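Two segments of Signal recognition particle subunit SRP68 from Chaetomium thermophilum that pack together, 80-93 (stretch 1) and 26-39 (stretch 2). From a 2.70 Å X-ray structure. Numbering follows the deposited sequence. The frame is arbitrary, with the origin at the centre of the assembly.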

# COMPACT_ATOMS: atom_id res chain seq x y z
N ALA A 80 -17.57 11.49 28.88
CA ALA A 80 -17.30 11.31 27.45
C ALA A 80 -18.00 10.06 26.92
O ALA A 80 -18.61 10.08 25.84
CB ALA A 80 -15.80 11.24 27.21
N GLU A 81 -17.89 8.98 27.69
CA GLU A 81 -18.48 7.72 27.28
C GLU A 81 -20.00 7.80 27.16
O GLU A 81 -20.60 7.10 26.35
CB GLU A 81 -18.09 6.61 28.25
CG GLU A 81 -16.73 6.03 27.99
CD GLU A 81 -16.64 5.34 26.64
OE1 GLU A 81 -17.15 4.19 26.55
OE2 GLU A 81 -16.10 5.94 25.68
N ARG A 82 -20.63 8.64 27.98
CA ARG A 82 -22.08 8.76 27.91
C ARG A 82 -22.52 9.40 26.58
O ARG A 82 -23.44 8.92 25.92
CB ARG A 82 -22.61 9.56 29.12
CG ARG A 82 -24.13 9.46 29.29
CD ARG A 82 -24.60 10.15 30.56
NE ARG A 82 -24.52 11.59 30.40
CZ ARG A 82 -25.03 12.48 31.24
NH1 ARG A 82 -25.65 12.07 32.34
NH2 ARG A 82 -24.90 13.77 30.99
N ALA A 83 -21.81 10.43 26.13
CA ALA A 83 -22.11 11.06 24.85
C ALA A 83 -21.93 10.07 23.70
O ALA A 83 -22.65 10.11 22.71
CB ALA A 83 -21.23 12.28 24.63
N TRP A 84 -20.91 9.23 23.84
CA TRP A 84 -20.62 8.21 22.86
C TRP A 84 -21.80 7.23 22.78
O TRP A 84 -22.23 6.83 21.68
CB TRP A 84 -19.36 7.46 23.26
CG TRP A 84 -18.94 6.44 22.26
CD1 TRP A 84 -18.24 6.66 21.11
CD2 TRP A 84 -19.21 5.03 22.31
NE1 TRP A 84 -18.06 5.47 20.44
CE2 TRP A 84 -18.64 4.46 21.15
CE3 TRP A 84 -19.89 4.20 23.20
CZ2 TRP A 84 -18.73 3.10 20.87
CZ3 TRP A 84 -19.97 2.83 22.93
CH2 TRP A 84 -19.40 2.30 21.77
N ALA A 85 -22.32 6.86 23.95
CA ALA A 85 -23.41 5.89 24.05
C ALA A 85 -24.65 6.45 23.37
O ALA A 85 -25.34 5.78 22.59
CB ALA A 85 -23.70 5.61 25.50
N HIS A 86 -24.92 7.72 23.65
CA HIS A 86 -26.08 8.38 23.11
C HIS A 86 -25.96 8.41 21.58
O HIS A 86 -26.91 8.12 20.86
CB HIS A 86 -26.22 9.78 23.73
CG HIS A 86 -27.49 10.48 23.38
ND1 HIS A 86 -28.53 9.86 22.72
CD2 HIS A 86 -27.88 11.76 23.57
CE1 HIS A 86 -29.50 10.73 22.51
NE2 HIS A 86 -29.12 11.90 23.02
N ALA A 87 -24.76 8.73 21.09
CA ALA A 87 -24.52 8.78 19.66
C ALA A 87 -24.68 7.38 19.05
O ALA A 87 -25.29 7.24 17.99
CB ALA A 87 -23.17 9.34 19.37
N MSE A 88 -24.16 6.36 19.72
CA MSE A 88 -24.21 5.00 19.18
C MSE A 88 -25.61 4.43 19.20
O MSE A 88 -25.96 3.60 18.35
CB MSE A 88 -23.28 4.05 19.92
CG MSE A 88 -21.79 4.25 19.64
SE MSE A 88 -21.26 4.21 17.76
CE MSE A 88 -21.27 6.12 17.32
N ALA A 89 -26.39 4.85 20.19
CA ALA A 89 -27.77 4.41 20.32
C ALA A 89 -28.68 4.94 19.21
O ALA A 89 -29.51 4.20 18.69
CB ALA A 89 -28.32 4.81 21.67
N MSE A 90 -28.54 6.21 18.86
CA MSE A 90 -29.34 6.76 17.76
C MSE A 90 -28.95 6.11 16.44
O MSE A 90 -29.80 5.74 15.63
CB MSE A 90 -29.17 8.27 17.66
CG MSE A 90 -29.46 8.97 18.95
SE MSE A 90 -29.23 10.88 18.83
CE MSE A 90 -30.71 11.29 17.66
N LYS A 91 -27.65 5.98 16.24
CA LYS A 91 -27.12 5.33 15.05
C LYS A 91 -27.69 3.92 14.93
O LYS A 91 -28.02 3.45 13.85
CB LYS A 91 -25.59 5.32 15.13
CG LYS A 91 -24.85 4.85 13.90
CD LYS A 91 -23.35 4.90 14.15
CE LYS A 91 -22.61 4.02 13.16
NZ LYS A 91 -22.08 4.74 11.93
N ALA A 92 -27.81 3.24 16.07
CA ALA A 92 -28.32 1.88 16.11
C ALA A 92 -29.78 1.83 15.72
O ALA A 92 -30.22 0.89 15.05
CB ALA A 92 -28.11 1.30 17.48
N ALA A 93 -30.55 2.81 16.18
CA ALA A 93 -31.98 2.83 15.88
C ALA A 93 -32.20 2.88 14.37
O ALA A 93 -33.04 2.17 13.81
CB ALA A 93 -32.65 4.02 16.57
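Stretch 2 26-39: DYATYRTQLSGKLL

Ala85 lies at the apolar centre of the contact. Its CB points toward stretch 2 and sits as a knob among Tyr27, Tyr30, Arg31 and Leu34. Ala85 CB is 3.6 Å from Tyr30 CD2, 3.8 Å from Arg31 CB and 4.1 Å from Leu34 CD1. The side chain is small and the backbones are close here: Ala85 CA and Arg31 CA are 5.3 Å apart. One turn further along stretch 1, Ala89 CA is 5.0 Å from Tyr27 CA.

Stretch 2 is helical from Tyr27 to Leu39, and the helix continues beyond Leu39. Its residues have helical phi and psi values, and i to i+4 backbone bonds run through it, such as Leu34 N to Tyr30 O at 2.7 Å. Stretch 1 is helical throughout. The two helices run nearly antiparallel, with a signed crossing angle of -157° and a closest axial approach of 8.3 Å. The start of stretch 2 therefore lies by the later part of stretch 1, and Leu38 lies by Arg82. Together the two stretches bury 706 Å².

Tyr27 is the second knob. It takes chi1 m and sits among Trp84, Met88, Ala89 and Ala92. Met88, a selenomethionine, places CB over one face of the tyrosine ring, 3.6 Å from Tyr27 CG, in a CH-pi contact. The end of the Met88 side chain leads away. Ala89 CB is 3.9 Å from Tyr27 CB, and Ala92 CB is 4.2 Å from Tyr27 CD2. Trp84 CH2 lies 3.7 Å from Tyr27 CE1. These two rings meet obliquely, with planes at 79°. Trp84 also reaches Tyr30, with CE3 3.8 Å from Tyr30 CE2, at the edge of the tyrosine ring.

Leu34 extends the apolar contact along stretch 2. Its CD1 packs against the backbone of stretch 1, 3.4 Å from Glu81 O and 3.5 Å from Arg82 CA. Further on, Leu38 CD2 lies 3.6 Å from Arg82 NH1, over one face of the guanidinium. Arg82 CD is 3.6 Å from Ser35 OG. That hydroxyl donates back to its own helix, to Arg31 O at 2.5 Å.

Two further contacts involve polar groups: Tyr30 with Glu81, and Arg31 with His86. Tyr30 takes chi1 t, and its OH donates a very short hydrogen bond to Glu81 OE1, at 2.3 Å. Both residues are buried, and both carboxylate oxygens of Glu81 also have hydrogen bonds elsewhere in the structure. Arg31 has an extended side chain whose end comes nearer to stretch 1. Its guanidinium stacks flat on the His86 ring, with planes at 15° and His86 ND1 3.5 Å from Arg31 CZ. Arg31 NH1 and His86 ND1 are also 3.5 Å apart, but the angle is too poor for a hydrogen bond. The contact is one of stacked planes.

Asp26 precedes the helix and makes no contact with stretch 1. It caps the helix: Asp26 OD1 accepts from Thr29 N at 2.8 Å and from Thr29 OG1 at 2.9 Å.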

# COMPACT_ATOMS: atom_id res chain seq x y z
N ASP A 26 -27.39 -3.32 25.08
CA ASP A 26 -27.03 -2.52 23.92
C ASP A 26 -26.58 -1.12 24.34
O ASP A 26 -26.35 -0.87 25.51
CB ASP A 26 -28.23 -2.43 23.00
CG ASP A 26 -29.46 -1.96 23.73
OD1 ASP A 26 -29.31 -1.39 24.83
OD2 ASP A 26 -30.59 -2.19 23.22
N TYR A 27 -26.46 -0.21 23.38
CA TYR A 27 -26.05 1.16 23.67
C TYR A 27 -27.07 1.87 24.53
O TYR A 27 -26.74 2.80 25.27
CB TYR A 27 -25.76 1.93 22.38
CG TYR A 27 -24.76 1.18 21.55
CD1 TYR A 27 -23.43 1.05 21.97
CD2 TYR A 27 -25.16 0.53 20.39
CE1 TYR A 27 -22.52 0.32 21.23
CE2 TYR A 27 -24.25 -0.19 19.64
CZ TYR A 27 -22.94 -0.28 20.06
OH TYR A 27 -22.09 -1.02 19.30
N ALA A 28 -28.32 1.46 24.43
CA ALA A 28 -29.33 2.07 25.27
C ALA A 28 -29.03 1.66 26.71
O ALA A 28 -29.11 2.49 27.62
CB ALA A 28 -30.69 1.65 24.85
N THR A 29 -28.62 0.41 26.91
CA THR A 29 -28.27 -0.11 28.23
C THR A 29 -27.08 0.60 28.85
O THR A 29 -27.10 0.98 30.01
CB THR A 29 -27.87 -1.60 28.16
OG1 THR A 29 -28.88 -2.35 27.49
CG2 THR A 29 -27.59 -2.17 29.54
N TYR A 30 -26.06 0.80 28.02
CA TYR A 30 -24.81 1.41 28.43
C TYR A 30 -25.05 2.78 28.99
O TYR A 30 -24.62 3.12 30.09
CB TYR A 30 -23.88 1.51 27.20
CG TYR A 30 -22.45 1.97 27.47
CD1 TYR A 30 -21.77 1.59 28.62
CD2 TYR A 30 -21.78 2.76 26.56
CE1 TYR A 30 -20.48 2.00 28.85
CE2 TYR A 30 -20.50 3.18 26.79
CZ TYR A 30 -19.85 2.80 27.94
OH TYR A 30 -18.56 3.21 28.15
N ARG A 31 -25.80 3.53 28.22
CA ARG A 31 -26.13 4.91 28.51
C ARG A 31 -26.80 5.05 29.88
O ARG A 31 -26.50 5.97 30.64
CB ARG A 31 -27.00 5.42 27.40
CG ARG A 31 -27.36 6.84 27.49
CD ARG A 31 -28.24 7.12 26.33
NE ARG A 31 -28.86 8.42 26.42
CZ ARG A 31 -29.91 8.76 25.69
NH1 ARG A 31 -30.43 7.85 24.87
NH2 ARG A 31 -30.45 9.96 25.81
N THR A 32 -27.71 4.12 30.18
CA THR A 32 -28.35 4.09 31.48
C THR A 32 -27.27 3.81 32.52
O THR A 32 -27.11 4.56 33.48
CB THR A 32 -29.46 3.00 31.58
OG1 THR A 32 -30.60 3.36 30.79
CG2 THR A 32 -29.91 2.82 33.01
N GLN A 33 -26.51 2.74 32.30
CA GLN A 33 -25.50 2.31 33.26
C GLN A 33 -24.53 3.44 33.55
O GLN A 33 -24.24 3.73 34.69
CB GLN A 33 -24.72 1.11 32.72
CG GLN A 33 -25.55 -0.15 32.55
CD GLN A 33 -24.71 -1.37 32.19
OE1 GLN A 33 -23.50 -1.26 31.97
NE2 GLN A 33 -25.35 -2.54 32.13
N LEU A 34 -24.10 4.12 32.50
CA LEU A 34 -23.19 5.24 32.64
C LEU A 34 -23.78 6.39 33.45
O LEU A 34 -23.10 7.00 34.26
CB LEU A 34 -22.76 5.75 31.26
CG LEU A 34 -21.80 4.88 30.44
CD1 LEU A 34 -21.68 5.42 29.04
CD2 LEU A 34 -20.43 4.80 31.09
N SER A 35 -25.05 6.68 33.23
CA SER A 35 -25.74 7.76 33.94
C SER A 35 -25.81 7.53 35.44
O SER A 35 -25.75 8.47 36.23
CB SER A 35 -27.15 7.90 33.38
OG SER A 35 -27.10 8.01 31.97
N GLY A 36 -25.93 6.27 35.83
CA GLY A 36 -25.93 5.88 37.23
C GLY A 36 -24.56 6.05 37.85
O GLY A 36 -24.40 6.56 38.95
N LYS A 37 -23.55 5.59 37.13
CA LYS A 37 -22.18 5.67 37.61
C LYS A 37 -21.68 7.11 37.64
O LYS A 37 -20.93 7.49 38.55
CB LYS A 37 -21.30 4.79 36.75
CG LYS A 37 -21.76 3.34 36.76
CD LYS A 37 -20.60 2.41 36.62
CE LYS A 37 -20.91 1.29 35.65
NZ LYS A 37 -19.65 0.87 34.95
N LEU A 38 -22.11 7.91 36.68
CA LEU A 38 -21.73 9.32 36.66
C LEU A 38 -22.27 10.00 37.90
O LEU A 38 -21.60 10.85 38.51
CB LEU A 38 -22.31 10.02 35.44
CG LEU A 38 -21.73 11.40 35.11
CD1 LEU A 38 -20.22 11.31 34.95
CD2 LEU A 38 -22.36 11.97 33.86
N LEU A 39 -23.47 9.60 38.29
CA LEU A 39 -24.15 10.17 39.44
C LEU A 39 -23.41 9.84 40.74
O LEU A 39 -23.09 10.72 41.53
CB LEU A 39 -25.58 9.64 39.50
CG LEU A 39 -26.50 10.05 40.64
CD1 LEU A 39 -26.73 11.54 40.64
CD2 LEU A 39 -27.79 9.31 40.47